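PDB 1E5P: aphrodisin from Mesocricetus auratus, which acts as an aphrodisiac pheromone of the lipocalin family, eliciting copulatory behaviour from male hamsters. Local coordinates for residues Y11-A16 / N116-E121. Sequence-based numbering, arbitrary orientation.
Sequences YTIVIA and NALTPE
The flat group in this contact is the peptide joining Asn116 to Ala117. The branched end of Ile13 approaches its carbonyl end from one side of the peptide plane, with both methyls, CG2 and CD1, 3.7 Å from Asn116 O, and CG1 of the same side chain 4.0 Å from that oxygen. These are van der Waals contacts on the outside of the lipocalin β-barrel, where the linker following strand 105-113 passes over strand 8-17 on its way to helix 120-132. The helix begins with Thr119 as N-cap: its side chain caps a backbone N of the helix, while Thr119 N donates to Glu122 OE1, as would be expected of a capping box. A classic β-bulge creates the platform: Ile13 and Val14 are opposite the same residue, Val111, and the bent backbone of Ile13 (psi -51°) turns both consecutive side chains toward the linker. With CG1 of Ile13 beside the backbone N (chi1 -49°), CG2 lies anti to that N and meets the end of Leu118, its CG2 3.8 Å from Leu118 CD2. The two side chains cross obliquely. Val111 and Leu126 extend this apolar patch, so that Leu118 joins the strands to the helix. An alanine in place of Ile13 would remove CG1, CG2 and CD1 and would probably loosen the linker, losing both the contact with Leu118 and the apolar support beside the peptide. Leu118 CG, anti to its own carbonyl carbon, also comes within 4.3 Å of Val14 CG1.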
ATOM      1  N   TYR A  11      -9.376   0.601   2.334  1.00 19.76           N
ATOM      2  CA  TYR A  11      -9.089   1.801   1.562  1.00 19.70           C
ATOM      3  C   TYR A  11      -7.658   2.254   1.862  1.00 20.03           C
ATOM      4  O   TYR A  11      -7.126   1.949   2.913  1.00 19.82           O
ATOM      5  CB  TYR A  11     -10.030   2.954   1.969  1.00 22.18           C
ATOM      6  CG  TYR A  11     -11.488   2.656   1.705  1.00 26.20           C
ATOM      7  CD1 TYR A  11     -12.006   2.777   0.427  1.00 29.28           C
ATOM      8  CD2 TYR A  11     -12.325   2.247   2.733  1.00 27.58           C
ATOM      9  CE1 TYR A  11     -13.337   2.502   0.162  1.00 31.42           C
ATOM     10  CE2 TYR A  11     -13.660   1.969   2.489  1.00 29.87           C
ATOM     11  CZ  TYR A  11     -14.155   2.103   1.209  1.00 31.86           C
ATOM     12  OH  TYR A  11     -15.476   1.836   0.941  0.50 32.51           O
ATOM     13  N   THR A  12      -7.021   2.950   0.915  1.00 19.24           N
ATOM     14  CA  THR A  12      -5.701   3.518   1.212  1.00 18.59           C
ATOM     15  C   THR A  12      -5.912   4.822   1.996  1.00 19.01           C
ATOM     16  O   THR A  12      -6.637   5.716   1.525  1.00 19.24           O
ATOM     17  CB  THR A  12      -4.920   3.857  -0.062  1.00 17.33           C
ATOM     18  OG1 THR A  12      -4.811   2.696  -0.872  1.00 18.62           O
ATOM     19  CG2 THR A  12      -3.493   4.310   0.292  1.00 17.01           C
ATOM     20  N   ILE A  13      -5.317   4.874   3.190  1.00 18.73           N
ATOM     21  CA  ILE A  13      -5.468   6.104   3.984  1.00 19.91           C
ATOM     22  C   ILE A  13      -4.257   7.006   3.731  1.00 19.97           C
ATOM     23  O   ILE A  13      -4.398   8.200   3.439  1.00 21.65           O
ATOM     24  CB  ILE A  13      -5.604   5.794   5.472  1.00 21.03           C
ATOM     25  CG1 ILE A  13      -6.656   4.702   5.753  1.00 19.24           C
ATOM     26  CG2 ILE A  13      -5.932   7.080   6.238  1.00 22.13           C
ATOM     27  CD1 ILE A  13      -8.006   4.996   5.171  1.00 19.45           C
ATOM     28  N   VAL A  14      -3.062   6.453   3.876  1.00 19.80           N
ATOM     29  CA  VAL A  14      -1.833   7.247   3.675  1.00 20.22           C
ATOM     30  C   VAL A  14      -0.803   6.391   2.951  1.00 19.74           C
ATOM     31  O   VAL A  14      -0.821   5.160   3.069  1.00 20.52           O
ATOM     32  CB  VAL A  14      -1.206   7.756   4.990  1.00 22.88           C
ATOM     33  CG1 VAL A  14      -2.107   8.599   5.854  0.50 21.41           C
ATOM     34  CG2 VAL A  14      -0.584   6.602   5.755  0.50 22.77           C
ATOM     35  N   ILE A  15       0.080   7.026   2.173  1.00 19.51           N
ATOM     36  CA  ILE A  15       1.193   6.362   1.559  1.00 19.70           C
ATOM     37  C   ILE A  15       2.436   7.259   1.781  1.00 19.64           C
ATOM     38  O   ILE A  15       2.243   8.475   1.622  1.00 19.51           O
ATOM     39  CB  ILE A  15       1.096   6.108   0.047  1.00 20.68           C
ATOM     40  CG1 ILE A  15      -0.084   5.203  -0.307  1.00 20.16           C
ATOM     41  CG2 ILE A  15       2.383   5.416  -0.446  1.00 21.01           C
ATOM     42  CD1 ILE A  15      -0.348   5.132  -1.803  1.00 19.06           C
ATOM     43  N   ALA A  16       3.523   6.682   2.191  1.00 19.03           N
ATOM     44  CA  ALA A  16       4.785   7.431   2.350  1.00 19.99           C
ATOM     45  C   ALA A  16       5.836   6.778   1.458  1.00 19.72           C
ATOM     46  O   ALA A  16       5.842   5.542   1.359  1.00 20.30           O
ATOM     47  CB  ALA A  16       5.237   7.402   3.805  1.00 20.79           C
ATOM     48  N   ASN A 116     -11.692   5.856   7.893  1.00 32.82           N
ATOM     49  CA  ASN A 116     -11.377   7.084   8.616  1.00 32.56           C
ATOM     50  C   ASN A 116      -9.905   7.465   8.523  1.00 31.00           C
ATOM     51  O   ASN A 116      -9.035   6.642   8.282  1.00 29.23           O
ATOM     52  CB  ASN A 116     -11.735   6.892  10.095  1.00 34.71           C
ATOM     53  CG  ASN A 116     -13.232   6.830  10.347  1.00 35.19           C
ATOM     54  OD1 ASN A 116     -13.984   7.611   9.753  0.50 35.34           O
ATOM     55  ND2 ASN A 116     -13.652   5.911  11.200  0.50 33.94           N
ATOM     56  N   ALA A 117      -9.681   8.766   8.727  1.00 30.61           N
ATOM     57  CA  ALA A 117      -8.318   9.296   8.826  1.00 29.80           C
ATOM     58  C   ALA A 117      -7.656   8.656  10.048  1.00 28.38           C
ATOM     59  O   ALA A 117      -8.310   8.161  10.961  1.00 28.82           O
ATOM     60  CB  ALA A 117      -8.368  10.808   9.033  1.00 30.58           C
ATOM     61  N   LEU A 118      -6.338   8.648  10.086  1.00 27.82           N
ATOM     62  CA  LEU A 118      -5.584   8.072  11.179  1.00 27.63           C
ATOM     63  C   LEU A 118      -5.796   8.857  12.485  1.00 28.29           C
ATOM     64  O   LEU A 118      -5.901  10.081  12.407  1.00 29.03           O
ATOM     65  CB  LEU A 118      -4.083   8.151  10.861  1.00 27.52           C
ATOM     66  CG  LEU A 118      -3.551   7.296   9.719  1.00 30.00           C
ATOM     67  CD1 LEU A 118      -2.062   6.992   9.941  1.00 31.41           C
ATOM     68  CD2 LEU A 118      -4.326   6.010   9.523  1.00 30.80           C
ATOM     69  N   THR A 119      -5.844   8.150  13.587  1.00 28.74           N
ATOM     70  CA  THR A 119      -5.940   8.846  14.894  1.00 30.03           C
ATOM     71  C   THR A 119      -4.543   9.311  15.252  1.00 30.02           C
ATOM     72  O   THR A 119      -3.535   8.936  14.635  1.00 29.69           O
ATOM     73  CB  THR A 119      -6.401   7.863  15.980  1.00 30.96           C
ATOM     74  OG1 THR A 119      -5.433   6.814  16.082  1.00 30.14           O
ATOM     75  CG2 THR A 119      -7.755   7.262  15.650  1.00 32.40           C
ATOM     76  N   PRO A 120      -4.435  10.098  16.325  1.00 30.34           N
ATOM     77  CA  PRO A 120      -3.122  10.570  16.754  1.00 29.55           C
ATOM     78  C   PRO A 120      -2.192   9.419  17.049  1.00 27.80           C
ATOM     79  O   PRO A 120      -0.999   9.470  16.686  1.00 27.46           O
ATOM     80  CB  PRO A 120      -3.465  11.428  17.968  1.00 29.94           C
ATOM     81  CG  PRO A 120      -4.785  12.030  17.584  1.00 30.34           C
ATOM     82  CD  PRO A 120      -5.540  10.871  16.939  1.00 30.60           C
ATOM     83  N   GLU A 121      -2.666   8.344  17.687  1.00 25.82           N
ATOM     84  CA  GLU A 121      -1.803   7.212  17.992  1.00 25.73           C
ATOM     85  C   GLU A 121      -1.379   6.478  16.714  1.00 25.71           C
ATOM     86  O   GLU A 121      -0.234   6.036  16.597  1.00 24.43           O
ATOM     87  CB  GLU A 121      -2.436   6.219  18.970  1.00 25.71           C
ATOM     88  CG  GLU A 121      -2.501   6.755  20.395  1.00 26.46           C
ATOM     89  CD  GLU A 121      -3.050   5.806  21.423  1.00 28.17           C
ATOM     90  OE1 GLU A 121      -3.413   4.666  21.112  0.50 25.58           O
ATOM     91  OE2 GLU A 121      -3.077   6.242  22.623  0.50 28.38           O
TER